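Local coordinates for protein aquaporin AqpM (Methanothermobacter marburgensis str. Marburg, PDB 2F2B) that forms a homotetrameric archaeal membrane channel that lets water flow in both directions under osmotic drive and transiently admits some glycerol, at residues L4-C8 against E99-Y103; A134-F138 against Y221-Y225; A27-M31 against G125-G130. All coordinates share one frame; numbering follows the deposited sequence.

Interaction 1: residues L4-C8 against E99-Y103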
ATOM      1  N   LEU A   4       8.836 -20.014 -28.181  1.00 20.10           N
ATOM      2  CA  LEU A   4       7.630 -19.211 -28.349  1.00 19.41           C
ATOM      3  C   LEU A   4       6.426 -19.932 -27.753  1.00 19.40           C
ATOM      4  O   LEU A   4       5.517 -19.299 -27.217  1.00 17.80           O
ATOM      5  CB  LEU A   4       7.386 -18.924 -29.835  1.00 19.84           C
ATOM      6  CG  LEU A   4       6.184 -18.046 -30.205  1.00 20.90           C
ATOM      7  CD1 LEU A   4       6.274 -16.699 -29.493  1.00 18.72           C
ATOM      8  CD2 LEU A   4       6.154 -17.841 -31.719  1.00 20.81           C
ATOM      9  N   THR A   5       6.418 -21.259 -27.849  1.00 18.74           N
ATOM     10  CA  THR A   5       5.319 -22.041 -27.295  1.00 19.98           C
ATOM     11  C   THR A   5       5.217 -21.813 -25.787  1.00 18.24           C
ATOM     12  O   THR A   5       4.140 -21.527 -25.266  1.00 18.91           O
ATOM     13  CB  THR A   5       5.512 -23.551 -27.561  1.00 21.28           C
ATOM     14  OG1 THR A   5       5.389 -23.803 -28.966  1.00 24.10           O
ATOM     15  CG2 THR A   5       4.466 -24.367 -26.814  1.00 22.42           C
ATOM     16  N   LYS A   6       6.341 -21.935 -25.093  1.00 17.87           N
ATOM     17  CA  LYS A   6       6.356 -21.736 -23.648  1.00 18.16           C
ATOM     18  C   LYS A   6       6.101 -20.278 -23.278  1.00 18.31           C
ATOM     19  O   LYS A   6       5.476 -19.990 -22.254  1.00 16.83           O
ATOM     20  CB  LYS A   6       7.689 -22.211 -23.070  1.00 19.83           C
ATOM     21  CG  LYS A   6       7.813 -23.731 -23.061  1.00 20.90           C
ATOM     22  CD  LYS A   6       9.166 -24.189 -22.553  1.00 23.82           C
ATOM     23  CE  LYS A   6       9.206 -25.707 -22.430  1.00 25.50           C
ATOM     24  NZ  LYS A   6      10.544 -26.188 -21.992  1.00 28.08           N
ATOM     25  N   ARG A   7       6.580 -19.357 -24.108  1.00 15.89           N
ATOM     26  CA  ARG A   7       6.370 -17.941 -23.843  1.00 16.11           C
ATOM     27  C   ARG A   7       4.898 -17.573 -24.012  1.00 15.94           C
ATOM     28  O   ARG A   7       4.378 -16.733 -23.278  1.00 15.09           O
ATOM     29  CB  ARG A   7       7.266 -17.091 -24.748  1.00 15.60           C
ATOM     30  CG  ARG A   7       8.718 -17.092 -24.280  1.00 17.02           C
ATOM     31  CD  ARG A   7       9.577 -16.100 -25.034  1.00 18.08           C
ATOM     32  NE  ARG A   7       9.891 -16.548 -26.389  1.00 19.52           N
ATOM     33  CZ  ARG A   7       9.581 -15.870 -27.487  1.00 21.35           C
ATOM     34  NH1 ARG A   7       8.943 -14.710 -27.392  1.00 19.88           N
ATOM     35  NH2 ARG A   7       9.927 -16.340 -28.681  1.00 19.93           N
ATOM     36  N   CYS A   8       4.222 -18.208 -24.965  1.00 15.44           N
ATOM     37  CA  CYS A   8       2.802 -17.943 -25.168  1.00 15.50           C
ATOM     38  C   CYS A   8       2.008 -18.537 -24.005  1.00 15.09           C
ATOM     39  O   CYS A   8       1.008 -17.964 -23.570  1.00 13.62           O
ATOM     40  CB  CYS A   8       2.323 -18.529 -26.498  1.00 17.00           C
ATOM     41  SG  CYS A   8       2.767 -17.516 -27.931  1.00 20.47           S
ATOM     42  N   GLU A  99       5.961 -12.043 -33.691  1.00 20.75           N
ATOM     43  CA  GLU A  99       5.440 -12.633 -32.459  1.00 20.28           C
ATOM     44  C   GLU A  99       4.294 -11.830 -31.843  1.00 19.74           C
ATOM     45  O   GLU A  99       3.741 -12.222 -30.817  1.00 18.92           O
ATOM     46  CB  GLU A  99       6.560 -12.782 -31.424  1.00 21.57           C
ATOM     47  CG  GLU A  99       7.791 -13.506 -31.945  1.00 25.29           C
ATOM     48  CD  GLU A  99       8.781 -13.847 -30.849  1.00 26.71           C
ATOM     49  OE1 GLU A  99       8.925 -13.047 -29.900  1.00 27.15           O
ATOM     50  OE2 GLU A  99       9.426 -14.913 -30.943  1.00 29.43           O
ATOM     51  N   VAL A 100       3.937 -10.713 -32.468  1.00 18.58           N
ATOM     52  CA  VAL A 100       2.856  -9.875 -31.959  1.00 17.60           C
ATOM     53  C   VAL A 100       1.514 -10.606 -31.913  1.00 17.92           C
ATOM     54  O   VAL A 100       0.859 -10.647 -30.869  1.00 17.36           O
ATOM     55  CB  VAL A 100       2.708  -8.585 -32.800  1.00 16.20           C
ATOM     56  CG1 VAL A 100       1.405  -7.867 -32.444  1.00 17.50           C
ATOM     57  CG2 VAL A 100       3.895  -7.670 -32.549  1.00 16.75           C
ATOM     58  N   VAL A 101       1.098 -11.187 -33.036  1.00 17.63           N
ATOM     59  CA  VAL A 101      -0.177 -11.895 -33.063  1.00 17.88           C
ATOM     60  C   VAL A 101      -0.199 -13.092 -32.106  1.00 17.34           C
ATOM     61  O   VAL A 101      -1.184 -13.307 -31.402  1.00 17.52           O
ATOM     62  CB  VAL A 101      -0.538 -12.351 -34.496  1.00 18.10           C
ATOM     63  CG1 VAL A 101      -1.807 -13.189 -34.476  1.00 18.46           C
ATOM     64  CG2 VAL A 101      -0.739 -11.126 -35.382  1.00 19.49           C
ATOM     65  N   PRO A 102       0.879 -13.895 -32.076  1.00 17.75           N
ATOM     66  CA  PRO A 102       0.905 -15.045 -31.166  1.00 17.79           C
ATOM     67  C   PRO A 102       0.701 -14.606 -29.711  1.00 17.11           C
ATOM     68  O   PRO A 102      -0.077 -15.213 -28.975  1.00 15.45           O
ATOM     69  CB  PRO A 102       2.290 -15.635 -31.402  1.00 19.07           C
ATOM     70  CG  PRO A 102       2.497 -15.382 -32.865  1.00 19.99           C
ATOM     71  CD  PRO A 102       2.003 -13.957 -33.029  1.00 19.00           C
ATOM     72  N   TYR A 103       1.398 -13.550 -29.303  1.00 15.42           N
ATOM     73  CA  TYR A 103       1.261 -13.048 -27.935  1.00 14.63           C
ATOM     74  C   TYR A 103      -0.147 -12.533 -27.655  1.00 14.14           C
ATOM     75  O   TYR A 103      -0.729 -12.843 -26.616  1.00 13.26           O
ATOM     76  CB  TYR A 103       2.263 -11.922 -27.658  1.00 14.31           C
ATOM     77  CG  TYR A 103       3.550 -12.367 -27.000  1.00 15.11           C
ATOM     78  CD1 TYR A 103       4.165 -11.569 -26.036  1.00 14.59           C
ATOM     79  CD2 TYR A 103       4.169 -13.566 -27.357  1.00 14.92           C
ATOM     80  CE1 TYR A 103       5.364 -11.949 -25.443  1.00 14.76           C
ATOM     81  CE2 TYR A 103       5.369 -13.957 -26.770  1.00 14.95           C
ATOM     82  CZ  TYR A 103       5.962 -13.143 -25.815  1.00 14.66           C
ATOM     83  OH  TYR A 103       7.155 -13.509 -25.241  1.00 15.74           O
TER
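R7 and E99 form a salt bridge that ties the first turn of helix 4-33 to the start of helix 100-122, at what is predicted to be the cytoplasmic end of two membrane-spanning helices of the aquaporin fold. The grip is end-on and bidentate: each terminal nitrogen of the guanidinium takes one carboxylate oxygen. NH2 of R7 lies 2.7 Å from OE2 of E99 with an almost straight N-H...O angle of 175°, and OE2 is met on its syn side but tilted out of the carboxylate plane. The second arm, R7 NH1 to E99 OE1, is 3.0 Å long and reaches its oxygen from above the carboxylate plane; the two flat groups are tilted against each other. A bend at chi3 (-74°) swings the end of the arginine toward this acid.

A further hydrogen bond runs from R7 NH1 to OH of Y103, 3.0 Å away, so NH1 is shared between the glutamate and the phenol. That phenol oxygen is also hydrogen-bonded to the backbone O of S77, and R7 NE is held by the backbone O of V2. With all three nitrogens of the guanidinium engaged, its rotation is probably well fixed.

Apolar contacts lie beside the polar cluster. L4, whose CG stands opposite the backbone N (chi1 -178°), brings CD1 to the ring edge of Y103, 4.0 Å from CE2, and the ring also meets F95 and, edge-to-face, H80. Farther from the salt bridge, beyond L4, the sulfur of C8 makes an oblique sulfur-aromatic contact with the Y103 ring, and SG rests 4.0 Å from CB of P102.

Interaction 2: residues A134-F138 against Y221-Y225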
ATOM      1  N   ALA A 134     -16.171  -5.923 -15.684  1.00 12.60           N
ATOM      2  CA  ALA A 134     -16.027  -5.422 -17.049  1.00 13.78           C
ATOM      3  C   ALA A 134     -15.890  -3.898 -17.048  1.00 13.95           C
ATOM      4  O   ALA A 134     -16.558  -3.205 -16.281  1.00 16.44           O
ATOM      5  CB  ALA A 134     -17.235  -5.838 -17.893  1.00 14.01           C
ATOM      6  N   THR A 135     -15.023  -3.381 -17.910  1.00 14.49           N
ATOM      7  CA  THR A 135     -14.809  -1.939 -18.003  1.00 14.02           C
ATOM      8  C   THR A 135     -15.763  -1.284 -19.004  1.00 15.21           C
ATOM      9  O   THR A 135     -15.881  -1.731 -20.145  1.00 15.64           O
ATOM     10  CB  THR A 135     -13.363  -1.612 -18.443  1.00 13.89           C
ATOM     11  OG1 THR A 135     -13.083  -2.262 -19.691  1.00 15.35           O
ATOM     12  CG2 THR A 135     -12.359  -2.088 -17.391  1.00 13.05           C
ATOM     13  N   ALA A 136     -16.439  -0.226 -18.566  1.00 14.97           N
ATOM     14  CA  ALA A 136     -17.364   0.517 -19.423  1.00 16.32           C
ATOM     15  C   ALA A 136     -17.473   1.941 -18.895  1.00 16.04           C
ATOM     16  O   ALA A 136     -17.242   2.188 -17.711  1.00 16.36           O
ATOM     17  CB  ALA A 136     -18.743  -0.151 -19.429  1.00 16.50           C
ATOM     18  N   PRO A 137     -17.816   2.904 -19.767  1.00 15.85           N
ATOM     19  CA  PRO A 137     -17.936   4.286 -19.301  1.00 16.14           C
ATOM     20  C   PRO A 137     -18.918   4.374 -18.134  1.00 16.17           C
ATOM     21  O   PRO A 137     -19.981   3.748 -18.157  1.00 16.85           O
ATOM     22  CB  PRO A 137     -18.439   5.029 -20.541  1.00 16.69           C
ATOM     23  CG  PRO A 137     -17.835   4.246 -21.667  1.00 15.29           C
ATOM     24  CD  PRO A 137     -18.054   2.814 -21.219  1.00 16.07           C
ATOM     25  N   PHE A 138     -18.558   5.138 -17.110  1.00 14.86           N
ATOM     26  CA  PHE A 138     -19.430   5.293 -15.955  1.00 15.41           C
ATOM     27  C   PHE A 138     -20.543   6.301 -16.252  1.00 16.23           C
ATOM     28  O   PHE A 138     -20.521   6.966 -17.286  1.00 15.64           O
ATOM     29  CB  PHE A 138     -18.607   5.698 -14.727  1.00 15.09           C
ATOM     30  CG  PHE A 138     -18.036   4.520 -13.978  1.00 13.89           C
ATOM     31  CD1 PHE A 138     -17.144   3.648 -14.599  1.00 14.10           C
ATOM     32  CD2 PHE A 138     -18.438   4.252 -12.672  1.00 13.71           C
ATOM     33  CE1 PHE A 138     -16.662   2.516 -13.931  1.00 13.58           C
ATOM     34  CE2 PHE A 138     -17.962   3.123 -11.991  1.00 15.04           C
ATOM     35  CZ  PHE A 138     -17.075   2.254 -12.622  1.00 13.89           C
ATOM     36  N   TYR A 221     -18.887  -0.834 -26.750  1.00 19.48           N
ATOM     37  CA  TYR A 221     -17.900   0.021 -26.090  1.00 19.59           C
ATOM     38  C   TYR A 221     -16.475  -0.494 -26.277  1.00 18.52           C
ATOM     39  O   TYR A 221     -15.508   0.209 -25.971  1.00 17.70           O
ATOM     40  CB  TYR A 221     -18.169   0.090 -24.582  1.00 19.55           C
ATOM     41  CG  TYR A 221     -19.495   0.690 -24.180  1.00 23.03           C
ATOM     42  CD1 TYR A 221     -19.783   2.032 -24.429  1.00 24.63           C
ATOM     43  CD2 TYR A 221     -20.450  -0.078 -23.514  1.00 24.79           C
ATOM     44  CE1 TYR A 221     -20.992   2.598 -24.020  1.00 26.30           C
ATOM     45  CE2 TYR A 221     -21.660   0.476 -23.101  1.00 27.52           C
ATOM     46  CZ  TYR A 221     -21.922   1.813 -23.356  1.00 27.66           C
ATOM     47  OH  TYR A 221     -23.112   2.365 -22.935  1.00 31.17           O
ATOM     48  N   TYR A 222     -16.342  -1.718 -26.780  1.00 18.27           N
ATOM     49  CA  TYR A 222     -15.027  -2.322 -26.936  1.00 16.83           C
ATOM     50  C   TYR A 222     -13.978  -1.501 -27.689  1.00 16.70           C
ATOM     51  O   TYR A 222     -12.799  -1.550 -27.334  1.00 15.98           O
ATOM     52  CB  TYR A 222     -15.150  -3.723 -27.558  1.00 16.03           C
ATOM     53  CG  TYR A 222     -13.893  -4.556 -27.396  1.00 16.33           C
ATOM     54  CD1 TYR A 222     -13.317  -4.741 -26.136  1.00 16.12           C
ATOM     55  CD2 TYR A 222     -13.254  -5.126 -28.501  1.00 16.73           C
ATOM     56  CE1 TYR A 222     -12.133  -5.464 -25.980  1.00 14.70           C
ATOM     57  CE2 TYR A 222     -12.071  -5.854 -28.354  1.00 16.67           C
ATOM     58  CZ  TYR A 222     -11.516  -6.014 -27.090  1.00 16.01           C
ATOM     59  OH  TYR A 222     -10.338  -6.707 -26.939  1.00 16.87           O
ATOM     60  N   SER A 223     -14.380  -0.747 -28.712  1.00 16.49           N
ATOM     61  CA  SER A 223     -13.413   0.054 -29.464  1.00 16.18           C
ATOM     62  C   SER A 223     -12.663   1.035 -28.557  1.00 15.24           C
ATOM     63  O   SER A 223     -11.506   1.371 -28.812  1.00 16.12           O
ATOM     64  CB  SER A 223     -14.106   0.812 -30.607  1.00 17.00           C
ATOM     65  OG  SER A 223     -15.136   1.652 -30.123  1.00 19.48           O
ATOM     66  N   ILE A 224     -13.323   1.493 -27.499  1.00 14.63           N
ATOM     67  CA  ILE A 224     -12.701   2.417 -26.552  1.00 15.14           C
ATOM     68  C   ILE A 224     -11.466   1.766 -25.937  1.00 15.76           C
ATOM     69  O   ILE A 224     -10.406   2.384 -25.821  1.00 14.79           O
ATOM     70  CB  ILE A 224     -13.664   2.758 -25.391  1.00 16.00           C
ATOM     71  CG1 ILE A 224     -14.824   3.610 -25.903  1.00 16.25           C
ATOM     72  CG2 ILE A 224     -12.908   3.464 -24.262  1.00 16.53           C
ATOM     73  CD1 ILE A 224     -15.918   3.812 -24.878  1.00 16.32           C
ATOM     74  N   TYR A 225     -11.626   0.503 -25.557  1.00 14.94           N
ATOM     75  CA  TYR A 225     -10.581  -0.267 -24.894  1.00 14.03           C
ATOM     76  C   TYR A 225      -9.571  -0.947 -25.806  1.00 14.84           C
ATOM     77  O   TYR A 225      -8.698  -1.686 -25.347  1.00 13.45           O
ATOM     78  CB  TYR A 225     -11.261  -1.261 -23.956  1.00 13.47           C
ATOM     79  CG  TYR A 225     -12.198  -0.540 -23.018  1.00 12.77           C
ATOM     80  CD1 TYR A 225     -11.699   0.257 -21.986  1.00 11.92           C
ATOM     81  CD2 TYR A 225     -13.584  -0.557 -23.226  1.00 12.97           C
ATOM     82  CE1 TYR A 225     -12.546   1.024 -21.192  1.00 12.48           C
ATOM     83  CE2 TYR A 225     -14.441   0.210 -22.436  1.00 13.01           C
ATOM     84  CZ  TYR A 225     -13.914   0.999 -21.421  1.00 12.59           C
ATOM     85  OH  TYR A 225     -14.741   1.776 -20.649  1.00 12.99           O
TER
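The ring of Y225 is sandwiched between T135 OG1, 3.5 Å above the centre of one face, and CG2 of its own neighbour I224 over the opposite face. CB of T135 adds a CH-pi contact on the threonine side, and the backbone O of T135 lies 3.3 Å from CE2 of Y225. OG1 reaches the ring from a first torsion of 56°, between the backbone N and the carbonyl carbon, and is hydrogen-bonded to OG1 of T203. The Y221 ring receives P137 on one face: CD of the proline sits 4.0 Å from the ring centroid, shifted toward the rim, in a second CH-pi contact. CD1 of I224 ends 3.8 Å from CG of P137.

No hydrogen bond joins the two segments. Y225 OH comes within 3.2 Å of CA of A136, but its hydrogen bond is with the backbone O of S194, while T135 O is bonded to Y207 OH. T135 also touches R202, probably the selectivity-filter arginine, as in other aquaporins. The extended loop 134-138 packs against the start of helix 224-243, with helix 200-214, which starts within the second NPA motif, contributing T203 and Y207, and helix 143-166 packing A146 against both P137 and I224.

Interaction 3: residues A27-M31 against G125-G130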
ATOM      1  N   ALA A  27     -15.635  -7.275  -9.073  1.00 11.76           N
ATOM      2  CA  ALA A  27     -16.902  -7.998  -9.000  1.00 12.27           C
ATOM      3  C   ALA A  27     -17.261  -8.238  -7.530  1.00 12.90           C
ATOM      4  O   ALA A  27     -18.410  -8.063  -7.127  1.00 12.96           O
ATOM      5  CB  ALA A  27     -16.794  -9.327  -9.747  1.00 13.03           C
ATOM      6  N   VAL A  28     -16.272  -8.631  -6.729  1.00 11.84           N
ATOM      7  CA  VAL A  28     -16.503  -8.879  -5.309  1.00 11.52           C
ATOM      8  C   VAL A  28     -16.986  -7.622  -4.590  1.00 11.32           C
ATOM      9  O   VAL A  28     -17.883  -7.685  -3.753  1.00 12.56           O
ATOM     10  CB  VAL A  28     -15.221  -9.395  -4.608  1.00 12.33           C
ATOM     11  CG1 VAL A  28     -15.426  -9.429  -3.099  1.00 13.31           C
ATOM     12  CG2 VAL A  28     -14.879 -10.788  -5.117  1.00 12.40           C
ATOM     13  N   THR A  29     -16.392  -6.478  -4.917  1.00 10.78           N
ATOM     14  CA  THR A  29     -16.785  -5.218  -4.289  1.00 11.41           C
ATOM     15  C   THR A  29     -18.277  -4.965  -4.502  1.00 12.18           C
ATOM     16  O   THR A  29     -19.007  -4.618  -3.568  1.00 12.56           O
ATOM     17  CB  THR A  29     -15.995  -4.036  -4.879  1.00 12.59           C
ATOM     18  OG1 THR A  29     -14.592  -4.278  -4.727  1.00 12.64           O
ATOM     19  CG2 THR A  29     -16.365  -2.733  -4.175  1.00 13.16           C
ATOM     20  N   LEU A  30     -18.726  -5.142  -5.739  1.00 11.59           N
ATOM     21  CA  LEU A  30     -20.130  -4.925  -6.069  1.00 12.84           C
ATOM     22  C   LEU A  30     -21.024  -5.951  -5.380  1.00 14.31           C
ATOM     23  O   LEU A  30     -22.152  -5.641  -4.987  1.00 14.41           O
ATOM     24  CB  LEU A  30     -20.324  -4.975  -7.588  1.00 12.83           C
ATOM     25  CG  LEU A  30     -19.756  -3.772  -8.355  1.00 12.46           C
ATOM     26  CD1 LEU A  30     -19.822  -4.026  -9.856  1.00 15.84           C
ATOM     27  CD2 LEU A  30     -20.543  -2.517  -7.988  1.00 15.00           C
ATOM     28  N   MET A  31     -20.522  -7.172  -5.224  1.00 13.55           N
ATOM     29  CA  MET A  31     -21.296  -8.218  -4.567  1.00 14.85           C
ATOM     30  C   MET A  31     -21.504  -7.933  -3.079  1.00 15.36           C
ATOM     31  O   MET A  31     -22.592  -8.164  -2.548  1.00 16.14           O
ATOM     32  CB  MET A  31     -20.613  -9.576  -4.753  1.00 14.38           C
ATOM     33  CG  MET A  31     -20.631 -10.080  -6.191  1.00 16.22           C
ATOM     34  SD  MET A  31     -19.597 -11.543  -6.429  1.00 18.97           S
ATOM     35  CE  MET A  31     -20.686 -12.843  -5.802  1.00 19.30           C
ATOM     36  N   GLY A 125     -23.427 -14.663  -9.381  1.00 16.01           N
ATOM     37  CA  GLY A 125     -23.544 -13.277  -8.955  1.00 15.76           C
ATOM     38  C   GLY A 125     -22.360 -12.409  -9.354  1.00 15.02           C
ATOM     39  O   GLY A 125     -22.483 -11.186  -9.469  1.00 16.33           O
ATOM     40  N   ALA A 126     -21.206 -13.031  -9.571  1.00 15.57           N
ATOM     41  CA  ALA A 126     -20.015 -12.283  -9.965  1.00 14.80           C
ATOM     42  C   ALA A 126     -20.258 -11.601 -11.308  1.00 15.79           C
ATOM     43  O   ALA A 126     -19.642 -10.583 -11.621  1.00 13.66           O
ATOM     44  CB  ALA A 126     -18.818 -13.219 -10.061  1.00 14.69           C
ATOM     45  N   ALA A 127     -21.163 -12.170 -12.100  1.00 15.66           N
ATOM     46  CA  ALA A 127     -21.487 -11.619 -13.406  1.00 17.04           C
ATOM     47  C   ALA A 127     -22.782 -10.808 -13.387  1.00 17.05           C
ATOM     48  O   ALA A 127     -22.820  -9.688 -13.891  1.00 17.18           O
ATOM     49  CB  ALA A 127     -21.587 -12.745 -14.438  1.00 17.07           C
ATOM     50  N   THR A 128     -23.835 -11.364 -12.794  1.00 17.92           N
ATOM     51  CA  THR A 128     -25.124 -10.676 -12.753  1.00 19.33           C
ATOM     52  C   THR A 128     -25.139  -9.445 -11.853  1.00 19.44           C
ATOM     53  O   THR A 128     -25.893  -8.505 -12.098  1.00 19.40           O
ATOM     54  CB  THR A 128     -26.267 -11.636 -12.325  1.00 20.40           C
ATOM     55  OG1 THR A 128     -25.997 -12.180 -11.027  1.00 20.80           O
ATOM     56  CG2 THR A 128     -26.406 -12.770 -13.330  1.00 20.54           C
ATOM     57  N   VAL A 129     -24.307  -9.449 -10.814  1.00 17.62           N
ATOM     58  CA  VAL A 129     -24.226  -8.319  -9.896  1.00 17.30           C
ATOM     59  C   VAL A 129     -22.901  -7.574 -10.088  1.00 17.14           C
ATOM     60  O   VAL A 129     -22.874  -6.346 -10.186  1.00 17.11           O
ATOM     61  CB  VAL A 129     -24.339  -8.788  -8.421  1.00 18.47           C
ATOM     62  CG1 VAL A 129     -24.149  -7.608  -7.473  1.00 18.46           C
ATOM     63  CG2 VAL A 129     -25.697  -9.434  -8.187  1.00 19.14           C
ATOM     64  N   GLY A 130     -21.809  -8.329 -10.166  1.00 17.12           N
ATOM     65  CA  GLY A 130     -20.496  -7.723 -10.328  1.00 16.67           C
ATOM     66  C   GLY A 130     -20.037  -7.445 -11.750  1.00 17.06           C
ATOM     67  O   GLY A 130     -19.022  -6.777 -11.947  1.00 16.37           O
TER
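M31 reaches from helix 4-33 across to the short helix 125-128. With CG set opposite the carbonyl carbon (chi1 -68°), the chain runs from CB across the gap. CG passes the backbone O of G125 at 3.9 Å and lies near the methyl CG1 of V129. The sulfur beyond it settles on A126, with SD 3.6 Å from CA and a little farther from CB. The last torsion (chi3 80°) folds the terminal methyl along the backbone, where CE lies 3.8 Å from N of A126 and close to C of G125. F42 of a neighbouring subunit also packs on M31.

Small residues let the backbones come close. CA of A27 lies 3.8 Å from CA of G130, where glycine leaves no side chain between them, and A27 CB rests 3.6 Å from the backbone O of A126. L30 supplies the other flank, its CD1 3.5 Å from O of G130, while V129 CG1 packs on the backbone O of L30 at 3.7 Å. G125 O accepts both V129 N and G130 N, which ties off the turn that ends the helix. The arrangement is close alanine-glycine packing of a transmembrane helix of the aquaporin fold, at its predicted extracellular end, on a short helix and the turn after it, in a loop also predicted to be extracellular.

In the fold
Interactions 1 and 3 both use helix 4-33, near its two ends, and their centres lie 32 Å apart. Their second segments lie at consecutive helices, 100-122 and 125-128, so the first transmembrane helix is tied to this part of the chain at both predicted membrane sides, by a salt bridge on the cytoplasmic side and by apolar packing on the extracellular side. Interaction 2 continues from interaction 3 along the sequence, with centres 17 Å apart, and carries the same predicted extracellular stretch inward. It reaches the second pore-forming loop through T135 and T203, and interaction 1 the first through Y103 and H80, two residues before N82 of the first NPA motif.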